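Local atomic coordinates of glutathione S-transferase (Burkholderia glumae, PDB entry 4ISD), a protein that binds glutathione and, as a member of the glutathione transferase family, probably catalyses its transfer to electrophilic substrates. Residues 9-14 against 36-41; 146-151 against 185-190; 93-98 against 165-170; 155-160 against 195-200; 4-9 against 65-70. One frame throughout, in Å; residues are numbered along the deposited sequence.

The five contacts divide between the two domains of the glutathione transferase fold. Interactions 1 and 5 share T9 and strand 8-13, which strands 36-40 and 63-66 flank; E36 N reaches I8 O at 3.0 Å. Interactions 2 and 4 both use helix 189-199 in the helical domain and touch through K190 NZ and I155 O, 2.6 Å apart. Interaction 3 ties the linker before helix 98-113 to helix 168-177, and meets interaction 4 where Q198 packs on W166 and D170. The centres of interactions 1 and 3 lie 26 Å apart; the G13 position is about 7 Å from a bound glutathione and the I168 side chain about 10 Å.

Interaction 1 (9-14 against 36-41); sequences TLYVGA and EIRTVD
Helix 19-31 links these two strands in the chain, and their parallel pairing closes the beta-alpha-beta unit that begins the thioredoxin-like domain. The backbone bonds form a regular ladder: L10 N gives to E36 O (2.9 Å), R38 N to L10 O (2.8 Å), V12 N to R38 O, and V40 N to V12 O (2.7 Å). The first donor sits in the carbonyl plane and the next three lie nearly along the C=O axis. A14 N closes the ladder differently, approaching V40 O from 45° above its carbonyl plane as the chain leaves the strand.

Apolar contact covers the face turned to helix 19-31, where V12 CG2 and I37 CG2 cross obliquely at 3.9 Å, with A21 and F25 packed against this pair.

On the other face, R38 runs extended alongside Y11, its guanidinium plane 84° from the ring. T9 CG2 comes over one face of that guanidinium, 3.6 Å from R38 NE, while V40 CG2 sits at the edge of the Y11 ring, 4.3 Å from CD2. The polar tips meet in a weak bond from R38 NH1 to Y11 OH, 3.1 Å long and bent to 127°.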
# COMPACT_ATOMS: atom_id res chain seq x y z
N THR A 9 -1.49 -0.56 21.54
CA THR A 9 -2.94 -0.69 21.44
C THR A 9 -3.33 -0.88 19.98
O THR A 9 -2.70 -0.33 19.08
CB THR A 9 -3.67 0.56 21.98
OG1 THR A 9 -3.30 0.77 23.35
CG2 THR A 9 -5.17 0.36 21.90
N LEU A 10 -4.36 -1.68 19.75
CA LEU A 10 -4.84 -1.90 18.39
C LEU A 10 -6.32 -1.56 18.32
O LEU A 10 -7.13 -1.99 19.15
CB LEU A 10 -4.56 -3.35 17.96
CG LEU A 10 -4.85 -3.76 16.52
CD1 LEU A 10 -3.78 -3.24 15.57
CD2 LEU A 10 -4.96 -5.28 16.40
N TYR A 11 -6.66 -0.73 17.33
CA TYR A 11 -8.03 -0.31 17.07
C TYR A 11 -8.54 -1.16 15.92
O TYR A 11 -7.91 -1.25 14.87
CB TYR A 11 -8.08 1.20 16.69
CG TYR A 11 -7.72 2.11 17.85
CD1 TYR A 11 -6.38 2.37 18.17
CD2 TYR A 11 -8.70 2.69 18.65
CE1 TYR A 11 -6.03 3.17 19.25
CE2 TYR A 11 -8.36 3.49 19.73
CZ TYR A 11 -7.02 3.73 20.03
OH TYR A 11 -6.67 4.53 21.10
N VAL A 12 -9.67 -1.81 16.14
CA VAL A 12 -10.26 -2.69 15.13
C VAL A 12 -11.74 -2.38 15.05
O VAL A 12 -12.27 -1.68 15.91
CB VAL A 12 -10.02 -4.21 15.45
CG1 VAL A 12 -8.52 -4.54 15.46
CG2 VAL A 12 -10.64 -4.59 16.79
N GLY A 13 -12.41 -2.89 14.02
CA GLY A 13 -13.86 -2.77 13.93
C GLY A 13 -14.48 -3.63 15.02
O GLY A 13 -13.96 -4.71 15.32
N ALA A 14 -15.58 -3.16 15.61
CA ALA A 14 -16.21 -3.87 16.73
C ALA A 14 -16.70 -5.27 16.35
O ALA A 14 -16.94 -6.10 17.23
CB ALA A 14 -17.35 -3.05 17.31
N GLU A 36 -3.18 -4.27 23.98
CA GLU A 36 -4.59 -4.16 24.31
C GLU A 36 -5.36 -4.00 23.01
O GLU A 36 -4.82 -3.50 22.02
CB GLU A 36 -4.83 -2.91 25.17
CG GLU A 36 -6.16 -2.91 25.89
CD GLU A 36 -6.26 -4.02 26.91
OE1 GLU A 36 -5.22 -4.34 27.54
OE2 GLU A 36 -7.36 -4.58 27.09
N ILE A 37 -6.61 -4.44 23.00
CA ILE A 37 -7.47 -4.21 21.84
C ILE A 37 -8.62 -3.29 22.22
O ILE A 37 -9.31 -3.53 23.22
CB ILE A 37 -8.02 -5.52 21.26
CG1 ILE A 37 -6.94 -6.24 20.46
CG2 ILE A 37 -9.20 -5.25 20.34
CD1 ILE A 37 -7.13 -7.74 20.42
N ARG A 38 -8.78 -2.24 21.42
CA ARG A 38 -9.91 -1.31 21.52
C ARG A 38 -10.70 -1.35 20.22
O ARG A 38 -10.13 -1.55 19.14
CB ARG A 38 -9.42 0.12 21.77
CG ARG A 38 -8.68 0.28 23.09
CD ARG A 38 -8.18 1.69 23.29
NE ARG A 38 -7.31 1.79 24.46
CZ ARG A 38 -6.67 2.89 24.84
NH1 ARG A 38 -6.78 4.01 24.14
NH2 ARG A 38 -5.90 2.86 25.92
N THR A 39 -12.01 -1.16 20.31
CA THR A 39 -12.87 -1.35 19.14
C THR A 39 -13.54 -0.07 18.68
O THR A 39 -13.79 0.83 19.47
CB THR A 39 -13.96 -2.36 19.43
OG1 THR A 39 -14.84 -1.82 20.42
CG2 THR A 39 -13.36 -3.66 19.93
N VAL A 40 -13.84 -0.01 17.39
CA VAL A 40 -14.56 1.11 16.79
C VAL A 40 -15.83 0.59 16.10
O VAL A 40 -15.77 -0.35 15.31
CB VAL A 40 -13.65 1.87 15.80
CG1 VAL A 40 -14.25 3.20 15.43
CG2 VAL A 40 -12.26 2.08 16.40
N ASP A 41 -16.98 1.18 16.42
CA ASP A 41 -18.28 0.76 15.87
C ASP A 41 -18.50 1.26 14.43
O ASP A 41 -17.69 2.02 13.90
CB ASP A 41 -19.39 1.29 16.79
CG ASP A 41 -20.75 0.65 16.53
OD1 ASP A 41 -20.88 -0.11 15.54
OD2 ASP A 41 -21.70 0.92 17.30

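Interaction 2 (146-151 against 185-190); sequences KLLSAA and DPVPPK
L148 carries this contact almost alone. It points from helix 139-154 toward the chain that leads into helix 189-199, with CG anti to the backbone N (chi1 -173°), and its two methyls divide the work. CD2 meets D185 CB at 3.7 Å, the two side chains crossing obliquely, and also lies 3.8 Å from P186 O. CD1 turns to V187 and P188, touching P188 CD at 3.9 Å tip to tip, with V187 CG1 at 4.3 Å. L180 also packs on this leucine.

D185 contributes the methylene of its side chain rather than its charge: OD2 comes no closer than 4.2 Å to L148 CD2.

K190 closes the other end. Its long extended chain brings CE to 4.5 Å from A151 O, and NZ hydrogen-bonds D152 O and I155 O. A lysine giving to carbonyls at the C-terminal end of helix 139-154 would probably suit the negative end of the helix dipole. The disulfide C144-C183 joins the same helix to the chain just before D185. The contact joins helix 139-154 to the proline-rich connection into helix 189-199 in the all-helical C-terminal domain of the glutathione transferase fold.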
# COMPACT_ATOMS: atom_id res chain seq x y z
N LYS A 146 -8.10 -12.50 -12.65
CA LYS A 146 -6.79 -12.06 -12.22
C LYS A 146 -6.45 -12.72 -10.89
O LYS A 146 -5.31 -13.15 -10.68
CB LYS A 146 -6.75 -10.54 -12.11
N LEU A 147 -7.44 -12.83 -10.00
CA LEU A 147 -7.22 -13.47 -8.70
C LEU A 147 -6.84 -14.94 -8.86
O LEU A 147 -5.86 -15.40 -8.28
CB LEU A 147 -8.46 -13.35 -7.81
CG LEU A 147 -8.18 -13.88 -6.41
CD1 LEU A 147 -6.95 -13.18 -5.85
CD2 LEU A 147 -9.38 -13.73 -5.47
N LEU A 148 -7.60 -15.67 -9.66
CA LEU A 148 -7.35 -17.10 -9.81
C LEU A 148 -6.00 -17.36 -10.47
O LEU A 148 -5.28 -18.27 -10.09
CB LEU A 148 -8.46 -17.77 -10.59
CG LEU A 148 -8.37 -19.28 -10.66
CD1 LEU A 148 -8.49 -19.86 -9.27
CD2 LEU A 148 -9.45 -19.81 -11.56
N SER A 149 -5.66 -16.53 -11.45
CA SER A 149 -4.40 -16.68 -12.16
C SER A 149 -3.21 -16.41 -11.25
O SER A 149 -2.19 -17.09 -11.34
CB SER A 149 -4.35 -15.75 -13.37
OG SER A 149 -3.12 -15.90 -14.05
N ALA A 150 -3.34 -15.41 -10.38
CA ALA A 150 -2.29 -15.13 -9.41
C ALA A 150 -2.12 -16.32 -8.46
O ALA A 150 -1.00 -16.75 -8.18
CB ALA A 150 -2.60 -13.87 -8.62
N ALA A 151 -3.25 -16.84 -7.98
CA ALA A 151 -3.26 -17.96 -7.05
C ALA A 151 -2.59 -19.19 -7.67
O ALA A 151 -1.79 -19.86 -7.02
CB ALA A 151 -4.68 -18.29 -6.63
N ASP A 185 -15.26 -19.82 -11.85
CA ASP A 185 -14.23 -20.71 -12.38
C ASP A 185 -13.88 -21.81 -11.37
O ASP A 185 -13.93 -21.60 -10.16
CB ASP A 185 -12.98 -19.93 -12.78
CG ASP A 185 -13.09 -19.31 -14.16
OD1 ASP A 185 -14.22 -19.24 -14.70
OD2 ASP A 185 -12.04 -18.91 -14.71
N PRO A 186 -13.55 -23.01 -11.87
CA PRO A 186 -13.17 -24.03 -10.88
C PRO A 186 -11.83 -23.69 -10.23
O PRO A 186 -10.90 -23.24 -10.92
CB PRO A 186 -13.09 -25.32 -11.71
CG PRO A 186 -13.01 -24.88 -13.14
CD PRO A 186 -13.73 -23.57 -13.22
N VAL A 187 -11.76 -23.91 -8.92
CA VAL A 187 -10.58 -23.60 -8.13
C VAL A 187 -9.68 -24.82 -7.89
O VAL A 187 -10.14 -25.83 -7.35
CB VAL A 187 -10.98 -23.08 -6.74
CG1 VAL A 187 -9.78 -22.48 -6.05
CG2 VAL A 187 -12.12 -22.07 -6.84
N PRO A 188 -8.40 -24.73 -8.29
CA PRO A 188 -7.41 -25.78 -8.03
C PRO A 188 -7.26 -26.05 -6.53
O PRO A 188 -6.97 -25.12 -5.77
CB PRO A 188 -6.11 -25.16 -8.56
CG PRO A 188 -6.57 -24.27 -9.66
CD PRO A 188 -7.87 -23.68 -9.18
N PRO A 189 -7.46 -27.32 -6.12
CA PRO A 189 -7.42 -27.69 -4.70
C PRO A 189 -6.15 -27.23 -4.00
O PRO A 189 -6.20 -26.92 -2.80
CB PRO A 189 -7.54 -29.23 -4.72
CG PRO A 189 -7.31 -29.63 -6.14
CD PRO A 189 -7.75 -28.47 -6.99
N LYS A 190 -5.03 -27.13 -4.72
CA LYS A 190 -3.80 -26.59 -4.15
C LYS A 190 -3.97 -25.19 -3.54
O LYS A 190 -3.22 -24.83 -2.64
CB LYS A 190 -2.66 -26.55 -5.17
CG LYS A 190 -2.71 -25.36 -6.13
CD LYS A 190 -1.45 -25.31 -6.97
CE LYS A 190 -1.48 -24.21 -8.00
NZ LYS A 190 -0.09 -23.94 -8.49

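Interaction 3 (93-98 against 165-170); sequences VLPADR and DWCIAD
V93 makes the central link. Its carbonyl oxygen accepts I168 N at 2.8 Å in a nearly straight bond (172°), with the donor in the carbonyl plane, so the linker backbone takes up an amide at the start of helix 168-177. C167 CB lies beside the same oxygen. The V93 side chain lies alongside W166, pointing the same way; CG1, anti to its own carbonyl carbon, is 4.0 Å from W166 CZ3, while CB meets I168 CB at 4.1 Å. Helix 19-31 adds a further wall, K31 touching V93, and S23 and V27 touching I168.

L94 turns its CB away, yet CD2 swings back to 4.2 Å from I168 CG2. P95 follows, setting its CD and CG against C167, with CD 3.7 Å from CB and 4.0 Å from SG. Farther on, D97 takes the N-cap position of helix 98-113.

On the helix side, D170 OD2 accepts C167 N at 2.9 Å through its anti lone pair, and D170 N returns to C167 O. The other oxygen, OD1, is held by Y194 OH and V162 N. This buried aspartate supplies the carboxylate half of the N-capping box that glutathione transferases characteristically carry at the start of this helix.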
# COMPACT_ATOMS: atom_id res chain seq x y z
N VAL A 93 7.92 -10.54 9.86
CA VAL A 93 6.70 -10.75 9.10
C VAL A 93 6.91 -10.43 7.62
O VAL A 93 6.01 -10.65 6.80
CB VAL A 93 5.55 -9.91 9.66
CG1 VAL A 93 5.29 -10.31 11.12
CG2 VAL A 93 5.87 -8.41 9.51
N LEU A 94 8.09 -9.91 7.30
CA LEU A 94 8.49 -9.66 5.92
C LEU A 94 9.73 -10.47 5.53
O LEU A 94 10.64 -10.63 6.35
CB LEU A 94 8.77 -8.17 5.70
CG LEU A 94 7.63 -7.16 5.50
CD1 LEU A 94 8.20 -5.81 5.04
CD2 LEU A 94 6.55 -7.69 4.52
N PRO A 95 9.77 -10.97 4.29
CA PRO A 95 10.92 -11.74 3.78
C PRO A 95 12.25 -10.99 3.89
O PRO A 95 12.30 -9.77 3.72
CB PRO A 95 10.56 -11.99 2.31
CG PRO A 95 9.07 -11.94 2.27
CD PRO A 95 8.66 -10.91 3.31
N ALA A 96 13.31 -11.74 4.18
CA ALA A 96 14.66 -11.22 4.35
C ALA A 96 15.30 -10.89 3.01
O ALA A 96 16.11 -9.98 2.91
CB ALA A 96 15.53 -12.25 5.09
N ASP A 97 14.96 -11.68 2.00
CA ASP A 97 15.52 -11.50 0.67
C ASP A 97 14.96 -10.23 0.03
O ASP A 97 13.75 -10.04 -0.06
CB ASP A 97 15.24 -12.73 -0.19
CG ASP A 97 15.74 -12.57 -1.61
OD1 ASP A 97 16.97 -12.68 -1.82
OD2 ASP A 97 14.89 -12.36 -2.51
N ARG A 98 15.86 -9.37 -0.42
CA ARG A 98 15.47 -8.07 -0.96
C ARG A 98 14.44 -8.16 -2.09
O ARG A 98 13.40 -7.50 -2.02
CB ARG A 98 16.70 -7.29 -1.41
CG ARG A 98 16.41 -6.03 -2.16
CD ARG A 98 17.66 -5.57 -2.89
NE ARG A 98 18.65 -4.97 -2.00
CZ ARG A 98 19.89 -4.67 -2.37
NH1 ARG A 98 20.30 -4.94 -3.61
NH2 ARG A 98 20.74 -4.11 -1.51
N ASP A 165 8.85 -19.59 3.30
CA ASP A 165 8.55 -19.20 4.68
C ASP A 165 7.35 -18.26 4.72
O ASP A 165 7.15 -17.43 3.81
CB ASP A 165 9.76 -18.55 5.35
CG ASP A 165 10.84 -19.56 5.72
OD1 ASP A 165 10.51 -20.75 5.97
OD2 ASP A 165 12.01 -19.17 5.76
N TRP A 166 6.54 -18.40 5.76
CA TRP A 166 5.39 -17.52 5.94
C TRP A 166 5.82 -16.06 6.00
O TRP A 166 6.87 -15.74 6.56
CB TRP A 166 4.63 -17.88 7.21
CG TRP A 166 3.51 -16.94 7.53
CD1 TRP A 166 2.21 -17.05 7.13
CD2 TRP A 166 3.59 -15.75 8.33
NE1 TRP A 166 1.47 -15.99 7.63
CE2 TRP A 166 2.30 -15.19 8.36
CE3 TRP A 166 4.63 -15.11 9.01
CZ2 TRP A 166 2.02 -14.02 9.05
CZ3 TRP A 166 4.35 -13.95 9.69
CH2 TRP A 166 3.05 -13.41 9.70
N CYS A 167 5.03 -15.19 5.39
CA CYS A 167 5.12 -13.75 5.67
C CYS A 167 3.69 -13.21 5.78
O CYS A 167 2.74 -13.93 5.44
CB CYS A 167 5.95 -13.00 4.62
SG CYS A 167 5.31 -12.97 2.94
N ILE A 168 3.56 -11.97 6.25
CA ILE A 168 2.23 -11.38 6.45
C ILE A 168 1.43 -11.30 5.15
O ILE A 168 0.20 -11.28 5.18
CB ILE A 168 2.30 -9.96 7.12
CG1 ILE A 168 0.91 -9.56 7.62
CG2 ILE A 168 2.88 -8.90 6.18
CD1 ILE A 168 0.32 -10.56 8.58
N ALA A 169 2.13 -11.28 4.01
CA ALA A 169 1.47 -11.26 2.70
C ALA A 169 0.58 -12.47 2.50
O ALA A 169 -0.45 -12.35 1.82
CB ALA A 169 2.48 -11.19 1.58
N ASP A 170 0.97 -13.61 3.08
CA ASP A 170 0.23 -14.88 2.96
C ASP A 170 -1.12 -14.85 3.67
O ASP A 170 -2.11 -15.35 3.13
CB ASP A 170 1.04 -16.06 3.49
CG ASP A 170 2.28 -16.34 2.66
OD1 ASP A 170 2.11 -16.67 1.47
OD2 ASP A 170 3.42 -16.22 3.21

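Interaction 4 (155-160 against 195-200); sequences IDDERY and VERQWA
Y160 lays its ring along the aliphatic part of R197, the two side chains sliding past each other in opposite directions with CE1 3.5 Å from R197 CG and CD1 3.5 Å from CD. One face of the same ring takes the amide of Q198, whose NE2 stands 3.5 Å from Y160 CE2; the amide plane is turned 68° from the ring. A bend at chi2 folds the glutamine back to this position, where W166 and D170 also pack against it. The hydroxyl of Y160 points on to R201 NH1, its hydrogen-bond partner.

R197 then bends at chi3 (-61°) and sends its guanidinium back toward the loop. NH1 donates to Y160 O at 2.8 Å; the oxygen lies near the guanidinium plane, whereas the donor stands well above the carbonyl plane. In the glutathione transferase fold this joins the loop after helix 139-154 to the last turns of helix 189-199, two elements of the helical domain. NH2 makes a salt bridge to D157 OD1 at 3.5 Å, the carboxylate and guanidinium planes 58° apart, and R193 takes the other oxygen, OD2, in a second salt bridge. D157 occupies a type I turn closed by R159 N on D156 O at 3.0 Å. R159 itself leads its side chain away from the helix, where NH2 bonds L154 O and NE bonds V162 O.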
# COMPACT_ATOMS: atom_id res chain seq x y z
N ILE A 155 0.98 -20.10 -5.69
CA ILE A 155 0.80 -21.17 -4.71
C ILE A 155 1.28 -22.52 -5.23
O ILE A 155 0.89 -22.95 -6.32
CB ILE A 155 -0.66 -21.29 -4.29
CG1 ILE A 155 -1.13 -19.97 -3.69
CG2 ILE A 155 -0.83 -22.45 -3.30
CD1 ILE A 155 -2.64 -19.84 -3.62
N ASP A 156 2.13 -23.18 -4.46
CA ASP A 156 2.59 -24.53 -4.81
C ASP A 156 2.55 -25.43 -3.56
O ASP A 156 2.85 -24.97 -2.47
CB ASP A 156 4.00 -24.50 -5.40
CG ASP A 156 4.27 -25.70 -6.31
OD1 ASP A 156 3.40 -26.05 -7.14
OD2 ASP A 156 5.36 -26.31 -6.19
N ASP A 157 2.18 -26.69 -3.72
CA ASP A 157 2.12 -27.58 -2.56
C ASP A 157 3.49 -27.76 -1.88
O ASP A 157 3.54 -27.98 -0.67
CB ASP A 157 1.44 -28.92 -2.89
CG ASP A 157 -0.09 -28.81 -2.88
OD1 ASP A 157 -0.60 -28.00 -2.08
OD2 ASP A 157 -0.79 -29.50 -3.66
N GLU A 158 4.58 -27.59 -2.62
CA GLU A 158 5.92 -27.68 -2.04
C GLU A 158 6.34 -26.46 -1.21
O GLU A 158 7.38 -26.50 -0.56
CB GLU A 158 6.98 -27.91 -3.12
CG GLU A 158 6.75 -29.11 -4.02
CD GLU A 158 7.92 -29.36 -4.94
OE1 GLU A 158 8.98 -28.73 -4.74
OE2 GLU A 158 7.79 -30.20 -5.86
N ARG A 159 5.57 -25.38 -1.24
CA ARG A 159 5.92 -24.18 -0.46
C ARG A 159 4.81 -23.81 0.52
O ARG A 159 3.64 -23.73 0.14
CB ARG A 159 6.21 -22.98 -1.38
CG ARG A 159 7.44 -23.11 -2.27
CD ARG A 159 7.76 -21.82 -3.02
NE ARG A 159 6.62 -21.25 -3.74
CZ ARG A 159 6.16 -21.70 -4.91
NH1 ARG A 159 6.75 -22.75 -5.50
NH2 ARG A 159 5.11 -21.11 -5.48
N TYR A 160 5.17 -23.56 1.77
CA TYR A 160 4.16 -23.29 2.78
C TYR A 160 3.45 -21.96 2.51
O TYR A 160 2.21 -21.89 2.51
CB TYR A 160 4.77 -23.30 4.18
CG TYR A 160 3.79 -22.86 5.25
CD1 TYR A 160 2.92 -23.77 5.84
CD2 TYR A 160 3.73 -21.54 5.65
CE1 TYR A 160 2.03 -23.37 6.81
CE2 TYR A 160 2.84 -21.13 6.61
CZ TYR A 160 2.00 -22.05 7.19
OH TYR A 160 1.12 -21.63 8.15
N VAL A 195 -5.18 -21.81 1.50
CA VAL A 195 -6.09 -21.05 2.34
C VAL A 195 -6.29 -21.74 3.70
O VAL A 195 -6.29 -21.10 4.75
CB VAL A 195 -7.44 -20.89 1.65
CG1 VAL A 195 -8.43 -20.20 2.58
CG2 VAL A 195 -7.28 -20.13 0.33
N GLU A 196 -6.44 -23.06 3.67
CA GLU A 196 -6.69 -23.83 4.88
C GLU A 196 -5.48 -23.76 5.81
O GLU A 196 -5.61 -23.48 7.01
CB GLU A 196 -7.02 -25.28 4.53
CG GLU A 196 -7.57 -26.10 5.71
CD GLU A 196 -7.81 -27.56 5.37
OE1 GLU A 196 -7.87 -27.91 4.17
OE2 GLU A 196 -7.96 -28.37 6.31
N ARG A 197 -4.31 -24.02 5.23
CA ARG A 197 -3.00 -23.92 5.87
C ARG A 197 -2.88 -22.58 6.62
O ARG A 197 -2.59 -22.54 7.83
CB ARG A 197 -1.98 -23.94 4.74
CG ARG A 197 -0.68 -24.63 4.98
CD ARG A 197 0.20 -24.44 3.71
NE ARG A 197 -0.41 -25.03 2.52
CZ ARG A 197 -0.03 -24.78 1.26
NH1 ARG A 197 0.94 -23.91 1.02
NH2 ARG A 197 -0.65 -25.39 0.24
N GLN A 198 -3.10 -21.50 5.87
CA GLN A 198 -2.95 -20.14 6.38
C GLN A 198 -3.95 -19.75 7.47
O GLN A 198 -3.60 -19.02 8.39
CB GLN A 198 -3.00 -19.12 5.23
CG GLN A 198 -1.85 -19.24 4.22
CD GLN A 198 -0.48 -19.19 4.88
OE1 GLN A 198 -0.30 -18.52 5.89
NE2 GLN A 198 0.49 -19.91 4.31
N TRP A 199 -5.20 -20.22 7.37
CA TRP A 199 -6.19 -20.01 8.44
C TRP A 199 -5.90 -20.80 9.72
O TRP A 199 -6.49 -20.52 10.77
CB TRP A 199 -7.60 -20.37 7.95
CG TRP A 199 -8.30 -19.22 7.30
CD1 TRP A 199 -8.32 -18.92 5.97
CD2 TRP A 199 -9.05 -18.20 7.97
NE1 TRP A 199 -9.06 -17.77 5.77
CE2 TRP A 199 -9.52 -17.31 6.98
CE3 TRP A 199 -9.39 -17.96 9.31
CZ2 TRP A 199 -10.30 -16.21 7.29
CZ3 TRP A 199 -10.15 -16.86 9.61
CH2 TRP A 199 -10.60 -15.99 8.60
N ALA A 200 -5.00 -21.78 9.64
CA ALA A 200 -4.69 -22.66 10.77
C ALA A 200 -3.53 -22.19 11.66
O ALA A 200 -3.23 -22.83 12.67
CB ALA A 200 -4.43 -24.11 10.28

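Interaction 5 (4-9 against 65-70); sequences SQKPIT and QHDRFT
The firm part of this contact is its strand pairing. T9 N gives to Q65 O at 2.9 Å and Q65 N gives back to T9 O at 3.0 Å, both donors in the carbonyl plane, making an antiparallel hydrogen-bonded pair. One step out, I8 and H66 form a non-hydrogen-bonded pair, and beyond them D67 N reaches P7 O at 2.9 Å, nearly along the C=O axis.

The side chains of I8 and H66 lie side by side on one face of the sheet, pointing the same way, both residues buried: I8 CG1 is 3.6 Å from H66 CD2, and I8 CD1 sits in plane at the imidazole edge. K6 CB comes over one ring face, 4.0 Å from NE2. That nitrogen is hydrogen-bonded to Y85 OH, and Y80 meets the imidazole edge-to-face, so the histidine is gripped by several partners.

The end of the hairpin is looser. K6, bent at chi2, lies across D67 with CD 3.2 Å from OD2, but its NZ stays 4.2 Å from that oxygen, too far for a salt bridge. R68 NH1 makes a long salt bridge to D67 OD1 at 3.7 Å. Both basic side chains are exposed. Strand 8-13 thus runs antiparallel to 63-66, which continues through the type II' turn H66-F69 into 69-72, in the mixed four-stranded sheet of the thioredoxin-like domain.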
# COMPACT_ATOMS: atom_id res chain seq x y z
N SER A 4 11.00 -3.58 29.77
CA SER A 4 9.58 -3.72 29.45
C SER A 4 9.24 -2.96 28.17
O SER A 4 9.46 -1.75 28.10
CB SER A 4 8.73 -3.21 30.60
OG SER A 4 8.80 -1.80 30.70
N GLN A 5 8.68 -3.67 27.19
CA GLN A 5 8.35 -3.07 25.89
C GLN A 5 7.38 -1.91 26.02
O GLN A 5 6.63 -1.82 27.00
CB GLN A 5 7.76 -4.12 24.94
CG GLN A 5 6.35 -4.55 25.32
CD GLN A 5 5.70 -5.46 24.28
OE1 GLN A 5 6.14 -6.59 24.05
NE2 GLN A 5 4.63 -4.97 23.67
N LYS A 6 7.39 -1.01 25.03
CA LYS A 6 6.44 0.10 24.99
C LYS A 6 5.03 -0.47 24.90
O LYS A 6 4.81 -1.50 24.26
CB LYS A 6 6.71 1.01 23.79
CG LYS A 6 8.16 1.40 23.57
CD LYS A 6 8.68 2.26 24.71
CE LYS A 6 10.12 2.67 24.50
NZ LYS A 6 10.62 3.42 25.68
N PRO A 7 4.07 0.19 25.57
CA PRO A 7 2.66 -0.19 25.49
C PRO A 7 2.15 -0.15 24.06
O PRO A 7 2.57 0.70 23.28
CB PRO A 7 1.96 0.87 26.34
CG PRO A 7 2.97 1.96 26.53
CD PRO A 7 4.29 1.29 26.52
N ILE A 8 1.25 -1.07 23.71
CA ILE A 8 0.73 -1.16 22.35
C ILE A 8 -0.79 -1.32 22.39
O ILE A 8 -1.32 -2.09 23.18
CB ILE A 8 1.41 -2.32 21.56
CG1 ILE A 8 2.91 -2.06 21.40
CG2 ILE A 8 0.76 -2.51 20.20
CD1 ILE A 8 3.69 -3.20 20.72
N THR A 9 -1.49 -0.56 21.54
CA THR A 9 -2.94 -0.69 21.44
C THR A 9 -3.33 -0.88 19.98
O THR A 9 -2.70 -0.33 19.08
CB THR A 9 -3.67 0.56 21.98
OG1 THR A 9 -3.30 0.77 23.35
CG2 THR A 9 -5.17 0.36 21.90
N GLN A 65 -1.48 2.15 18.01
CA GLN A 65 -0.83 3.08 18.92
C GLN A 65 0.37 2.42 19.58
O GLN A 65 0.22 1.49 20.38
CB GLN A 65 -1.79 3.60 19.98
CG GLN A 65 -1.08 4.48 20.99
CD GLN A 65 -1.99 5.50 21.64
OE1 GLN A 65 -3.22 5.36 21.63
NE2 GLN A 65 -1.39 6.54 22.22
N HIS A 66 1.55 2.90 19.22
CA HIS A 66 2.80 2.38 19.76
C HIS A 66 3.42 3.41 20.68
O HIS A 66 3.99 4.41 20.23
CB HIS A 66 3.78 2.02 18.64
CG HIS A 66 5.02 1.33 19.13
ND1 HIS A 66 6.23 1.96 19.21
CD2 HIS A 66 5.21 0.07 19.57
CE1 HIS A 66 7.14 1.12 19.68
NE2 HIS A 66 6.54 -0.04 19.91
N ASP A 67 3.29 3.16 21.98
CA ASP A 67 3.69 4.10 23.02
C ASP A 67 2.90 5.40 22.83
O ASP A 67 1.79 5.52 23.35
CB ASP A 67 5.21 4.31 23.03
CG ASP A 67 5.69 5.06 24.26
OD1 ASP A 67 4.89 5.78 24.90
OD2 ASP A 67 6.90 4.94 24.58
N ARG A 68 3.45 6.36 22.11
CA ARG A 68 2.72 7.60 21.87
C ARG A 68 2.37 7.76 20.40
O ARG A 68 1.47 8.51 20.04
CB ARG A 68 3.52 8.79 22.37
CG ARG A 68 3.74 8.79 23.86
CD ARG A 68 2.42 8.77 24.59
NE ARG A 68 2.41 9.75 25.68
CZ ARG A 68 2.96 9.54 26.87
NH1 ARG A 68 3.58 8.40 27.14
NH2 ARG A 68 2.91 10.49 27.79
N PHE A 69 3.06 7.00 19.56
CA PHE A 69 2.96 7.10 18.12
C PHE A 69 1.72 6.39 17.61
O PHE A 69 1.48 5.24 17.95
CB PHE A 69 4.21 6.44 17.54
CG PHE A 69 4.29 6.48 16.05
CD1 PHE A 69 4.43 7.68 15.38
CD2 PHE A 69 4.27 5.29 15.31
CE1 PHE A 69 4.52 7.71 14.01
CE2 PHE A 69 4.36 5.31 13.93
CZ PHE A 69 4.49 6.53 13.28
N THR A 70 0.94 7.06 16.77
CA THR A 70 -0.21 6.39 16.16
C THR A 70 -0.05 6.25 14.66
O THR A 70 0.55 7.10 14.00
CB THR A 70 -1.53 7.07 16.51
OG1 THR A 70 -1.54 8.38 15.94
CG2 THR A 70 -1.70 7.18 18.02